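Long-range contacts in extracellular protein containing a SCP domain (Bacillus anthracis, PDB 4IFA), which is of unknown function but joins, in one extracellular chain, a CAP-associated N-terminal region to a domain of the cysteine-rich secretory protein (SCP/CAP) family: residues H253-D259 and V327-T333; E289-A293 and W305-H311; L62-W66 and V92-V96; S70-P74 and Q222-D226. One frame throughout, in Å; residues are numbered along the deposited sequence. Where two conformers were deposited one is given.

How the contacts relate
Contacts 1 and 2 lie in the SCP-family region and share one sheet: strands 331-338 and 286-293 are neighbours in it, and the two contacts touch where Tyr332 O meets Ala292 N. Contact 3 belongs to the N-terminal region, its centre about 30 Å from those of contacts 1 and 2. Contact 4 bridges the two regions; it touches contact 3 through Gln223 and Gln93, and contacts 1 and 2 through Ile224. Chemistry follows place. Contact 3 is buried and wholly apolar, whereas contact 2, also buried, depends on directed hydrogen bonds. Contact 4 holds a largely buried charged network at the junction, and partly buried contact 1 grades from a hydroxyl pair inside to lysine salt bridges at its outer end.

Contact 1 (H253-D259 and V327-T333)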
loop_
_atom_site.group_PDB
_atom_site.type_symbol
_atom_site.label_atom_id
_atom_site.label_comp_id
_atom_site.label_asym_id
_atom_site.label_seq_id
_atom_site.Cartn_x
_atom_site.Cartn_y
_atom_site.Cartn_z
ATOM N N HIS A 253 -17.689 4.268 -9.743
ATOM C CA HIS A 253 -18.287 3.628 -8.574
ATOM C C HIS A 253 -17.790 4.258 -7.279
ATOM O O HIS A 253 -18.572 4.503 -6.343
ATOM C CB HIS A 253 -18.095 2.125 -8.613
ATOM C CG HIS A 253 -18.893 1.416 -7.581
ATOM N ND1 HIS A 253 -20.262 1.546 -7.498
ATOM C CD2 HIS A 253 -18.524 0.657 -6.528
ATOM C CE1 HIS A 253 -20.700 0.852 -6.469
ATOM N NE2 HIS A 253 -19.674 0.292 -5.870
ATOM N N SER A 254 -16.481 4.465 -7.188
ATOM C CA SER A 254 -15.923 5.110 -6.002
ATOM C C SER A 254 -16.561 6.488 -5.756
ATOM O O SER A 254 -16.914 6.846 -4.622
ATOM C CB SER A 254 -14.413 5.260 -6.168
ATOM O OG SER A 254 -13.785 3.979 -6.043
ATOM N N LYS A 255 -16.738 7.255 -6.836
ATOM C CA LYS A 255 -17.347 8.584 -6.757
ATOM C C LYS A 255 -18.818 8.495 -6.332
ATOM O O LYS A 255 -19.288 9.292 -5.510
ATOM C CB LYS A 255 -17.212 9.311 -8.091
ATOM C CG LYS A 255 -17.858 10.697 -8.132
ATOM C CD LYS A 255 -17.476 11.405 -9.403
ATOM C CE LYS A 255 -18.421 12.557 -9.747
ATOM N NZ LYS A 255 -18.680 13.520 -8.694
ATOM N N ASP A 256 -19.540 7.525 -6.878
ATOM C CA ASP A 256 -20.965 7.329 -6.537
ATOM C C ASP A 256 -21.116 7.016 -5.042
ATOM O O ASP A 256 -21.955 7.584 -4.340
ATOM C CB ASP A 256 -21.519 6.220 -7.423
ATOM C CG ASP A 256 -22.987 5.953 -7.214
ATOM O OD1 ASP A 256 -23.739 6.913 -6.909
ATOM O OD2 ASP A 256 -23.395 4.785 -7.402
HETATM N N MSE A 257 -20.259 6.140 -4.523
HETATM C CA MSE A 257 -20.298 5.808 -3.081
HETATM C C MSE A 257 -20.047 7.013 -2.185
HETATM O O MSE A 257 -20.743 7.218 -1.193
HETATM C CB MSE A 257 -19.305 4.692 -2.750
HETATM C CG MSE A 257 -19.707 3.331 -3.301
HETATM SE SE MSE A 257 -18.559 1.878 -2.662
HETATM C CE MSE A 257 -16.961 2.382 -3.611
ATOM N N LYS A 258 -19.061 7.813 -2.554
ATOM C CA LYS A 258 -18.702 9.013 -1.782
ATOM C C LYS A 258 -19.837 10.015 -1.852
ATOM O O LYS A 258 -20.329 10.513 -0.823
ATOM C CB LYS A 258 -17.440 9.634 -2.393
ATOM C CG LYS A 258 -16.992 11.042 -1.899
ATOM C CD LYS A 258 -16.302 11.024 -0.612
ATOM C CE LYS A 258 -15.953 12.436 -0.093
ATOM N NZ LYS A 258 -14.969 13.121 -0.979
ATOM N N ASP A 259 -20.287 10.298 -3.068
ATOM C CA ASP A 259 -21.321 11.335 -3.269
ATOM C C ASP A 259 -22.683 10.975 -2.654
ATOM O O ASP A 259 -23.360 11.835 -2.060
ATOM C CB ASP A 259 -21.542 11.579 -4.758
ATOM C CG ASP A 259 -20.400 12.347 -5.444
ATOM O OD1 ASP A 259 -19.491 12.862 -4.773
ATOM O OD2 ASP A 259 -20.484 12.444 -6.708
ATOM N N VAL A 327 -10.083 5.199 -7.856
ATOM C CA VAL A 327 -10.018 5.829 -6.533
ATOM C C VAL A 327 -10.601 7.227 -6.634
ATOM O O VAL A 327 -10.371 7.929 -7.616
ATOM C CB VAL A 327 -8.554 5.878 -6.014
ATOM C CG1 VAL A 327 -8.463 6.627 -4.695
ATOM C CG2 VAL A 327 -7.947 4.436 -5.935
ATOM N N TYR A 328 -11.419 7.588 -5.639
ATOM C CA TYR A 328 -12.017 8.910 -5.531
ATOM C C TYR A 328 -11.952 9.276 -4.053
ATOM O O TYR A 328 -12.575 8.622 -3.219
ATOM C CB TYR A 328 -13.458 8.928 -6.044
ATOM C CG TYR A 328 -14.037 10.300 -6.163
ATOM C CD1 TYR A 328 -13.743 11.068 -7.268
ATOM C CD2 TYR A 328 -14.830 10.824 -5.165
ATOM C CE1 TYR A 328 -14.280 12.373 -7.407
ATOM C CE2 TYR A 328 -15.371 12.099 -5.290
ATOM C CZ TYR A 328 -15.081 12.859 -6.413
ATOM O OH TYR A 328 -15.604 14.153 -6.543
ATOM N N ASP A 329 -11.139 10.280 -3.728
ATOM C CA ASP A 329 -10.815 10.618 -2.344
ATOM C C ASP A 329 -10.354 9.317 -1.651
ATOM O O ASP A 329 -9.448 8.670 -2.161
ATOM C CB ASP A 329 -11.976 11.351 -1.646
ATOM C CG ASP A 329 -11.527 12.173 -0.406
ATOM O OD1 ASP A 329 -10.356 12.085 0.062
ATOM O OD2 ASP A 329 -12.353 12.994 0.055
ATOM N N LYS A 330 -10.957 8.930 -0.534
ATOM C CA LYS A 330 -10.560 7.690 0.134
ATOM C C LYS A 330 -11.518 6.542 -0.101
ATOM O O LYS A 330 -11.728 5.729 0.776
ATOM C CB LYS A 330 -10.266 7.936 1.637
ATOM C CG LYS A 330 -9.072 8.907 1.825
ATOM C CD LYS A 330 -8.710 9.040 3.276
ATOM C CE LYS A 330 -7.587 10.037 3.454
ATOM N NZ LYS A 330 -7.402 10.388 4.898
ATOM N N PHE A 331 -12.088 6.474 -1.322
ATOM C CA PHE A 331 -12.908 5.356 -1.759
ATOM C C PHE A 331 -12.093 4.674 -2.852
ATOM O O PHE A 331 -11.702 5.311 -3.834
ATOM C CB PHE A 331 -14.297 5.834 -2.263
ATOM C CG PHE A 331 -15.235 6.227 -1.162
ATOM C CD1 PHE A 331 -16.262 5.373 -0.752
ATOM C CD2 PHE A 331 -15.021 7.400 -0.455
ATOM C CE1 PHE A 331 -17.061 5.716 0.305
ATOM C CE2 PHE A 331 -15.850 7.751 0.595
ATOM C CZ PHE A 331 -16.842 6.881 0.964
ATOM N N TYR A 332 -11.860 3.387 -2.656
ATOM C CA TYR A 332 -10.999 2.574 -3.502
ATOM C C TYR A 332 -11.744 1.387 -4.046
ATOM O O TYR A 332 -12.386 0.638 -3.293
ATOM C CB TYR A 332 -9.833 2.012 -2.646
ATOM C CG TYR A 332 -9.099 3.037 -1.787
ATOM C CD1 TYR A 332 -7.939 3.668 -2.247
ATOM C CD2 TYR A 332 -9.535 3.346 -0.513
ATOM C CE1 TYR A 332 -7.252 4.568 -1.484
ATOM C CE2 TYR A 332 -8.839 4.283 0.268
ATOM C CZ TYR A 332 -7.703 4.881 -0.215
ATOM O OH TYR A 332 -7.019 5.808 0.543
ATOM N N THR A 333 -11.718 1.225 -5.381
ATOM C CA THR A 333 -12.404 0.129 -6.037
ATOM C C THR A 333 -11.504 -0.603 -7.016
ATOM O O THR A 333 -10.905 0.012 -7.888
ATOM C CB THR A 333 -13.631 0.662 -6.835
ATOM O OG1 THR A 333 -14.561 1.292 -5.942
ATOM C CG2 THR A 333 -14.378 -0.426 -7.587
HETATM O O HOH W 1 -18.075 14.639 -5.972
#
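Ser254 OG is held by both strands of one hairpin: it accepts a hydrogen bond of 2.8 Å from Thr333 OG1 and is also bonded to Gly326 O, so a hydroxyl on the buried face of helix 244-260 is tied to the sheet beneath it. The two strands are joined by a type II' turn from Tyr328 to Phe331. Beyond the hydroxyl pair, Met257 (present as selenomethionine) lays CB 3.7 Å from CD1 of Phe331, while its CE reaches Thr333. Two lysines then use their methylene chains on the aromatic rings. Lys255 runs over one face of Tyr328, CG standing 3.9 Å from the ring centroid and only 9° off its normal. Lys258 fits between the rings: CG meets the edge of Tyr328 in its plane, and CB lies over a face of Phe331, 4.1 Å from the centroid. Bends at chi2 (79°) and chi4 (-65°) carry its ammonium group to Asp329, where NZ sits 2.8 Å from OD2 on the anti lone pair. Lys255 NZ instead runs on along its own helix, one turn toward the C-terminus, to the syn lone pair of Asp259 OD2, at 2.9 Å. A water lies 2.6 Å from Tyr328 OH and donates to Asp259 OD1, also at 2.6 Å, linking phenol to carboxylate. On the opposite side of the hairpin, Val327 and Tyr332 pack on helix 210-234, which gives the helix-sheet-helix layering of the CAP fold. The lysines therefore do double duty, their carbons shielding the rings and their charges being paired at the outer end.

Contact 2 (E289-A293 and W305-H311); sequences ENIAA and WLNSEGH
Trp305 NE1 donates to Ile291 O at 2.9 Å, with an almost straight N-H...O angle of 172°. The acceptor lies in the indole plane, yet the donor stands above the carbonyl plane, 79° out of it, so the bond does not use a carbonyl lone pair. Backbone bonds from Asn290 and Ala292 join this strand to 331-338; the indole meets the intervening carbonyl, on an outermost strand of the sheet within the chain. A second bond, 3.1 Å from Asn290 ND2 to His311 O, reaches the start of helix 309-315. The same ND2 also bonds Gln334 OE1 on the neighbouring strand, and Asn290 OD1 accepts from Asn314 ND2, which fixes the rotation of the amide. Chi1 of -72° turns that amide toward His311, with Asn290 CG 3.7 Å from His311 CB. The strand backbone itself sets Asn290 CB over one face of the Trp305 five-membered ring, 3.7 Å from the centroid. Farther along, Ala292 CB touches Trp305 CZ2 at 3.5 Å. His311 ND1 pairs with Ser308 OG at 2.7 Å, which holds the imidazole across the turn between the two helices. The Glu-Asn-Ile sequence fits a recurrent signature of CAP domains. Here the asparagine's polar atoms tie the sheet to helix 309-315, while the indole bond ties in helix 298-306.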
loop_
_atom_site.group_PDB
_atom_site.type_symbol
_atom_site.label_atom_id
_atom_site.label_comp_id
_atom_site.label_asym_id
_atom_site.label_seq_id
_atom_site.Cartn_x
_atom_site.Cartn_y
_atom_site.Cartn_z
ATOM N N GLU A 289 -15.290 -7.597 -7.856
ATOM C CA GLU A 289 -15.026 -6.274 -7.295
ATOM C C GLU A 289 -14.612 -6.313 -5.841
ATOM O O GLU A 289 -15.215 -7.028 -5.062
ATOM C CB GLU A 289 -16.286 -5.419 -7.384
ATOM C CG GLU A 289 -16.244 -4.059 -6.675
ATOM C CD GLU A 289 -17.471 -3.242 -7.025
ATOM O OE1 GLU A 289 -18.528 -3.428 -6.366
ATOM O OE2 GLU A 289 -17.368 -2.453 -7.975
ATOM N N ASN A 290 -13.607 -5.490 -5.501
ATOM C CA ASN A 290 -13.284 -5.209 -4.115
ATOM C C ASN A 290 -13.468 -3.703 -3.905
ATOM O O ASN A 290 -12.986 -2.911 -4.695
ATOM C CB ASN A 290 -11.832 -5.567 -3.740
ATOM C CG ASN A 290 -11.591 -7.037 -3.653
ATOM O OD1 ASN A 290 -12.514 -7.821 -3.427
ATOM N ND2 ASN A 290 -10.310 -7.445 -3.764
ATOM N N ILE A 291 -14.110 -3.340 -2.802
ATOM C CA ILE A 291 -14.317 -1.952 -2.406
ATOM C C ILE A 291 -13.765 -1.712 -1.001
ATOM O O ILE A 291 -13.723 -2.608 -0.157
ATOM C CB ILE A 291 -15.821 -1.486 -2.509
ATOM C CG1 ILE A 291 -16.749 -2.480 -1.834
ATOM C CG2 ILE A 291 -16.196 -1.267 -3.987
ATOM C CD1 ILE A 291 -18.236 -1.995 -1.790
ATOM N N ALA A 292 -13.277 -0.483 -0.787
ATOM C CA ALA A 292 -12.754 -0.043 0.502
ATOM C C ALA A 292 -12.989 1.436 0.669
ATOM O O ALA A 292 -13.028 2.186 -0.301
ATOM C CB ALA A 292 -11.243 -0.287 0.564
ATOM N N ALA A 293 -13.153 1.856 1.910
ATOM C CA ALA A 293 -13.312 3.272 2.213
ATOM C C ALA A 293 -12.598 3.668 3.502
ATOM O O ALA A 293 -12.635 2.972 4.503
ATOM C CB ALA A 293 -14.803 3.648 2.340
ATOM N N TRP A 305 -7.758 -5.570 2.065
ATOM C CA TRP A 305 -8.322 -6.592 1.177
ATOM C C TRP A 305 -7.623 -7.945 1.317
ATOM O O TRP A 305 -8.254 -9.009 1.373
ATOM C CB TRP A 305 -8.310 -6.160 -0.286
ATOM C CG TRP A 305 -9.214 -5.008 -0.583
ATOM C CD1 TRP A 305 -10.457 -4.797 -0.043
ATOM C CD2 TRP A 305 -9.022 -3.966 -1.564
ATOM N NE1 TRP A 305 -11.028 -3.676 -0.594
ATOM C CE2 TRP A 305 -10.172 -3.142 -1.522
ATOM C CE3 TRP A 305 -7.989 -3.621 -2.429
ATOM C CZ2 TRP A 305 -10.288 -2.013 -2.339
ATOM C CZ3 TRP A 305 -8.100 -2.496 -3.192
ATOM C CH2 TRP A 305 -9.251 -1.730 -3.167
ATOM N N LEU A 306 -6.302 -7.930 1.393
ATOM C CA LEU A 306 -5.518 -9.182 1.541
ATOM C C LEU A 306 -5.921 -9.930 2.789
ATOM O O LEU A 306 -5.957 -11.174 2.813
ATOM C CB LEU A 306 -4.028 -8.856 1.613
ATOM C CG LEU A 306 -3.037 -10.015 1.639
ATOM C CD1 LEU A 306 -3.089 -10.779 0.326
ATOM C CD2 LEU A 306 -1.622 -9.516 1.969
ATOM N N ASN A 307 -6.245 -9.180 3.846
ATOM C CA ASN A 307 -6.613 -9.750 5.137
ATOM C C ASN A 307 -8.099 -10.012 5.385
ATOM O O ASN A 307 -8.500 -10.316 6.506
ATOM C CB ASN A 307 -6.030 -8.881 6.247
ATOM C CG ASN A 307 -4.565 -9.117 6.427
ATOM O OD1 ASN A 307 -4.197 -10.131 7.010
ATOM N ND2 ASN A 307 -3.716 -8.179 5.967
ATOM N N SER A 308 -8.865 -10.028 4.302
ATOM C CA SER A 308 -10.326 -10.315 4.375
ATOM C C SER A 308 -10.627 -11.464 3.414
ATOM O O SER A 308 -10.343 -11.334 2.219
ATOM C CB SER A 308 -11.078 -9.076 3.954
ATOM O OG SER A 308 -12.469 -9.392 3.732
ATOM N N GLU A 309 -11.247 -12.549 3.883
ATOM C CA GLU A 309 -11.460 -13.727 3.034
ATOM C C GLU A 309 -12.134 -13.442 1.697
ATOM O O GLU A 309 -11.698 -13.940 0.663
ATOM C CB GLU A 309 -12.259 -14.828 3.750
ATOM C CG GLU A 309 -11.534 -15.501 4.898
ATOM C CD GLU A 309 -10.501 -16.571 4.469
ATOM O OE1 GLU A 309 -9.928 -16.528 3.345
ATOM O OE2 GLU A 309 -10.220 -17.458 5.327
ATOM N N GLY A 310 -13.218 -12.672 1.720
ATOM C CA GLY A 310 -13.975 -12.439 0.494
ATOM C C GLY A 310 -13.222 -11.640 -0.537
ATOM O O GLY A 310 -13.305 -11.890 -1.762
ATOM N N HIS A 311 -12.496 -10.652 -0.058
ATOM C CA HIS A 311 -11.736 -9.796 -0.954
ATOM C C HIS A 311 -10.512 -10.526 -1.505
ATOM O O HIS A 311 -10.096 -10.374 -2.660
ATOM C CB HIS A 311 -11.318 -8.520 -0.232
ATOM C CG HIS A 311 -12.469 -7.735 0.307
ATOM N ND1 HIS A 311 -13.059 -7.992 1.520
ATOM C CD2 HIS A 311 -13.124 -6.672 -0.215
ATOM C CE1 HIS A 311 -14.043 -7.130 1.720
ATOM N NE2 HIS A 311 -14.087 -6.299 0.689
#

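Contact 3 (L62-W66 and V92-V96)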
loop_
_atom_site.group_PDB
_atom_site.type_symbol
_atom_site.label_atom_id
_atom_site.label_comp_id
_atom_site.label_asym_id
_atom_site.label_seq_id
_atom_site.Cartn_x
_atom_site.Cartn_y
_atom_site.Cartn_z
ATOM N N LEU A 62 19.170 9.950 -2.379
ATOM C CA LEU A 62 18.273 8.912 -2.890
ATOM C C LEU A 62 18.515 8.766 -4.386
ATOM O O LEU A 62 18.742 7.650 -4.873
ATOM C CB LEU A 62 16.821 9.264 -2.589
ATOM C CG LEU A 62 15.776 8.299 -3.128
ATOM C CD1 LEU A 62 15.971 6.845 -2.583
ATOM C CD2 LEU A 62 14.400 8.796 -2.756
ATOM N N LEU A 63 18.584 9.898 -5.099
ATOM C CA LEU A 63 18.823 9.849 -6.552
ATOM C C LEU A 63 20.165 9.155 -6.878
ATOM O O LEU A 63 20.254 8.358 -7.802
ATOM C CB LEU A 63 18.765 11.263 -7.135
ATOM C CG LEU A 63 18.722 11.411 -8.642
ATOM C CD1 LEU A 63 17.499 10.708 -9.174
ATOM C CD2 LEU A 63 18.685 12.869 -8.969
ATOM N N ALA A 64 21.223 9.485 -6.127
ATOM C CA ALA A 64 22.540 8.870 -6.318
ATOM C C ALA A 64 22.601 7.369 -6.094
ATOM O O ALA A 64 23.273 6.658 -6.844
ATOM C CB ALA A 64 23.560 9.536 -5.376
ATOM N N LYS A 65 21.913 6.907 -5.048
ATOM C CA LYS A 65 21.956 5.512 -4.607
ATOM C C LYS A 65 20.940 4.622 -5.335
ATOM O O LYS A 65 21.237 3.457 -5.617
ATOM C CB LYS A 65 21.712 5.444 -3.087
ATOM C CG LYS A 65 22.678 6.214 -2.162
ATOM C CD LYS A 65 23.969 5.530 -1.964
ATOM C CE LYS A 65 25.000 6.407 -1.213
ATOM N NZ LYS A 65 24.646 6.773 0.193
ATOM N N TRP A 66 19.742 5.155 -5.601
ATOM C CA TRP A 66 18.646 4.403 -6.265
ATOM C C TRP A 66 18.384 4.697 -7.740
ATOM O O TRP A 66 17.663 3.945 -8.408
ATOM C CB TRP A 66 17.318 4.568 -5.471
ATOM C CG TRP A 66 16.859 3.317 -4.790
ATOM C CD1 TRP A 66 15.952 2.423 -5.270
ATOM C CD2 TRP A 66 17.311 2.802 -3.526
ATOM N NE1 TRP A 66 15.819 1.402 -4.407
ATOM C CE2 TRP A 66 16.617 1.595 -3.312
ATOM C CE3 TRP A 66 18.201 3.249 -2.544
ATOM C CZ2 TRP A 66 16.817 0.798 -2.178
ATOM C CZ3 TRP A 66 18.383 2.464 -1.408
ATOM C CH2 TRP A 66 17.685 1.272 -1.232
ATOM N N VAL A 92 10.011 -0.746 -4.287
ATOM C CA VAL A 92 10.026 0.183 -3.188
ATOM C C VAL A 92 9.537 1.537 -3.702
ATOM O O VAL A 92 9.690 1.867 -4.897
ATOM C CB VAL A 92 11.421 0.322 -2.541
ATOM C CG1 VAL A 92 12.459 0.760 -3.515
ATOM C CG2 VAL A 92 11.393 1.273 -1.328
ATOM N N GLN A 93 8.879 2.269 -2.814
ATOM C CA GLN A 93 8.488 3.659 -3.105
ATOM C C GLN A 93 8.869 4.492 -1.902
ATOM O O GLN A 93 8.687 4.100 -0.743
ATOM C CB GLN A 93 6.987 3.748 -3.433
ATOM C CG GLN A 93 6.060 3.197 -2.372
ATOM C CD GLN A 93 4.588 3.184 -2.803
ATOM O OE1 GLN A 93 4.269 2.612 -3.844
ATOM N NE2 GLN A 93 3.693 3.762 -1.994
ATOM N N PHE A 94 9.503 5.629 -2.176
ATOM C CA PHE A 94 10.010 6.577 -1.156
ATOM C C PHE A 94 9.180 7.840 -1.181
ATOM O O PHE A 94 8.794 8.309 -2.250
ATOM C CB PHE A 94 11.466 6.975 -1.433
ATOM C CG PHE A 94 12.471 5.850 -1.378
ATOM C CD1 PHE A 94 13.177 5.594 -0.207
ATOM C CD2 PHE A 94 12.725 5.055 -2.486
ATOM C CE1 PHE A 94 14.138 4.592 -0.139
ATOM C CE2 PHE A 94 13.694 4.038 -2.430
ATOM C CZ PHE A 94 14.396 3.806 -1.256
ATOM N N GLY A 95 8.911 8.400 -0.022
ATOM C CA GLY A 95 8.198 9.679 0.071
ATOM C C GLY A 95 9.184 10.788 0.373
ATOM O O GLY A 95 9.937 10.718 1.384
ATOM N N VAL A 96 9.181 11.826 -0.479
ATOM C CA VAL A 96 10.074 12.972 -0.413
ATOM C C VAL A 96 9.275 14.249 -0.152
ATOM O O VAL A 96 8.326 14.568 -0.889
ATOM C CB VAL A 96 10.864 13.080 -1.744
ATOM C CG1 VAL A 96 11.723 14.303 -1.782
ATOM C CG2 VAL A 96 11.717 11.842 -2.009
#
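Leu62 and Trp66, one helical turn apart, meet Phe94 over a face and at its edge, where helix 59-66 packs on the antiparallel sheet of the N-terminal region. The short helix and strand segments run nearly antiparallel, at 168°, with axes 12.1 Å apart, a spacing bridged entirely by side chains. The tight part centres on the Phe94 ring. Leu62 CD1 sits almost exactly over the middle of one face, 3.5 Å from the centroid, and its sister methyl CD2 rests on Phe94 CB at 3.7 Å. With CG trans to the backbone N, Leu62 extends away from its helix and spreads both methyls over the strand. The opposite face of Phe94 is covered by CG2 of Val92, two residues back on the same strand, so the phenyl ring is sandwiched between methyl groups. Its edge points into the face of Trp66 in a T-shaped pair: the planes meet at 71°, and the five-membered ring centroid lies 5.0 Å from that of Phe94. The Val96 end is looser, Leu62 CD2 coming no closer than 4.1 Å to Val96 CG2. Trp66 is the partly exposed member, near a bound Tris molecule that probably came from the crystallisation liquor. Its chi1 of -111° lies away from a staggered value, and its ring also meets Tyr84 edge-to-face. No hydrogen bond crosses, so these two segments meet through apolar and aromatic packing alone. Leu62 also touches Met54 of helix 51-54 and Trp82 of strand 80-84. Even at the partly exposed end one touch is close: Val92 CG1 lies 3.5 Å from Trp66 NE1.

Contact 4 (S70-P74 and Q222-D226); sequences SRIEP and QQIFD
A largely buried salt-bridge network joins strand 71-74, an edge strand of the seven-stranded N-terminal sheet, to the long helix 210-234, and Arg71 with Glu73 meets Gln223 and Asp226 across it. Ser70 and Arg71 form a classic beta bulge opposite Val83, at the start of this strand. Arg71 grips Glu73 side-on with two nitrogens: NE lies 2.7 Å from OE1, with a near-straight angle of 176°, and NH1 lies 2.9 Å from OE2. The first bond stays in the guanidinium plane but meets the carboxylate from above its own plane. OE2 takes a second donor from the helix, Gln223 NE2 at 2.9 Å, which approaches on the anti side while NH1 uses the syn side. The amide and carboxylate are nearly coplanar, and Gln223 OE1 is held in turn by Gln93 NE2 of the same sheet, so the amide cannot easily flip. Gln222, modelled in two conformers, lays CG over one face of the guanidinium in the one given. The Arg71-Glu73 pair probably balances its own charge, while Asp226 is held by Asn85 ND2, a water and a long contact of 3.6 Å from its OD2 to Arg71 NH2. That water completes the path, accepting from Arg71 NH1 at 2.8 Å and donating to Asp226 OD2 at 2.7 Å.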
loop_
_atom_site.group_PDB
_atom_site.type_symbol
_atom_site.label_atom_id
_atom_site.label_comp_id
_atom_site.label_asym_id
_atom_site.label_seq_id
_atom_site.Cartn_x
_atom_site.Cartn_y
_atom_site.Cartn_z
ATOM N N SER A 70 10.736 5.541 -11.461
ATOM C CA SER A 70 9.891 5.312 -12.629
ATOM C C SER A 70 8.847 6.413 -12.733
ATOM O O SER A 70 8.671 7.027 -13.799
ATOM C CB SER A 70 9.163 3.979 -12.482
ATOM O OG SER A 70 10.058 2.978 -12.028
ATOM N N ARG A 71 8.203 6.684 -11.596
ATOM C CA ARG A 71 7.075 7.633 -11.484
ATOM C C ARG A 71 7.322 8.523 -10.265
ATOM O O ARG A 71 7.868 8.055 -9.258
ATOM C CB ARG A 71 5.723 6.903 -11.145
ATOM C CG ARG A 71 5.184 6.006 -12.168
ATOM C CD ARG A 71 3.661 5.941 -12.099
ATOM N NE ARG A 71 3.130 5.662 -10.766
ATOM C CZ ARG A 71 3.199 4.470 -10.181
ATOM N NH1 ARG A 71 2.666 4.276 -8.981
ATOM N NH2 ARG A 71 3.789 3.459 -10.790
ATOM N N ILE A 72 6.857 9.763 -10.347
ATOM C CA ILE A 72 6.781 10.679 -9.199
ATOM C C ILE A 72 5.323 11.158 -9.177
ATOM O O ILE A 72 4.796 11.623 -10.209
ATOM C CB ILE A 72 7.734 11.864 -9.266
ATOM C CG1 ILE A 72 9.185 11.373 -9.186
ATOM C CG2 ILE A 72 7.444 12.804 -8.084
ATOM C CD1 ILE A 72 10.244 12.492 -9.458
ATOM N N GLU A 73 4.671 11.049 -8.025
ATOM C CA GLU A 73 3.256 11.414 -7.898
ATOM C C GLU A 73 2.960 11.908 -6.481
ATOM O O GLU A 73 3.590 11.446 -5.533
ATOM C CB GLU A 73 2.379 10.213 -8.250
ATOM C CG GLU A 73 2.600 8.956 -7.383
ATOM C CD GLU A 73 2.237 7.651 -8.068
ATOM O OE1 GLU A 73 1.939 7.646 -9.289
ATOM O OE2 GLU A 73 2.264 6.617 -7.367
ATOM N N PRO A 74 1.994 12.828 -6.335
ATOM C CA PRO A 74 1.715 13.360 -5.004
ATOM C C PRO A 74 0.986 12.405 -4.094
ATOM O O PRO A 74 0.298 11.508 -4.575
ATOM C CB PRO A 74 0.810 14.570 -5.296
ATOM C CG PRO A 74 0.164 14.261 -6.579
ATOM C CD PRO A 74 1.154 13.457 -7.367
ATOM N N GLN A 222 -2.485 3.287 -9.451
ATOM C CA GLN A 222 -1.353 2.535 -10.001
ATOM C C GLN A 222 -0.624 1.745 -8.917
ATOM O O GLN A 222 -0.209 0.621 -9.134
ATOM C CB GLN A 222 -0.376 3.438 -10.748
ATOM C CG GLN A 222 0.725 2.624 -11.399
ATOM C CD GLN A 222 0.238 1.744 -12.519
ATOM O OE1 GLN A 222 -0.669 2.116 -13.268
ATOM N NE2 GLN A 222 0.860 0.584 -12.665
ATOM N N GLN A 223 -0.485 2.309 -7.735
ATOM C CA GLN A 223 0.157 1.556 -6.622
ATOM C C GLN A 223 -0.663 0.304 -6.309
ATOM O O GLN A 223 -0.109 -0.783 -6.162
ATOM C CB GLN A 223 0.345 2.409 -5.379
ATOM C CG GLN A 223 1.304 3.564 -5.594
ATOM C CD GLN A 223 1.384 4.454 -4.424
ATOM O OE1 GLN A 223 1.116 4.099 -3.289
ATOM N NE2 GLN A 223 1.842 5.670 -4.695
ATOM N N ILE A 224 -1.986 0.432 -6.202
ATOM C CA ILE A 224 -2.791 -0.753 -5.942
ATOM C C ILE A 224 -2.572 -1.772 -7.055
ATOM O O ILE A 224 -2.504 -2.987 -6.791
ATOM C CB ILE A 224 -4.301 -0.404 -5.771
ATOM C CG1 ILE A 224 -4.514 0.293 -4.433
ATOM C CG2 ILE A 224 -5.182 -1.682 -5.887
ATOM C CD1 ILE A 224 -5.914 0.966 -4.293
ATOM N N PHE A 225 -2.591 -1.345 -8.303
ATOM C CA PHE A 225 -2.347 -2.260 -9.419
ATOM C C PHE A 225 -1.038 -3.032 -9.319
ATOM O O PHE A 225 -1.020 -4.269 -9.329
ATOM C CB PHE A 225 -2.466 -1.522 -10.749
ATOM C CG PHE A 225 -2.109 -2.349 -11.927
ATOM C CD1 PHE A 225 -3.015 -3.284 -12.466
ATOM C CD2 PHE A 225 -0.869 -2.239 -12.520
ATOM C CE1 PHE A 225 -2.664 -4.070 -13.564
ATOM C CE2 PHE A 225 -0.531 -3.029 -13.618
ATOM C CZ PHE A 225 -1.436 -3.934 -14.140
ATOM N N ASP A 226 0.054 -2.313 -9.183
ATOM C CA ASP A 226 1.354 -2.973 -9.098
ATOM C C ASP A 226 1.461 -3.879 -7.869
ATOM O O ASP A 226 2.017 -4.982 -7.954
ATOM C CB ASP A 226 2.473 -1.937 -9.040
ATOM C CG ASP A 226 2.721 -1.252 -10.339
ATOM O OD1 ASP A 226 2.462 -1.828 -11.410
ATOM O OD2 ASP A 226 3.260 -0.100 -10.327
HETATM O O HOH W 2 3.266 1.606 -8.298
#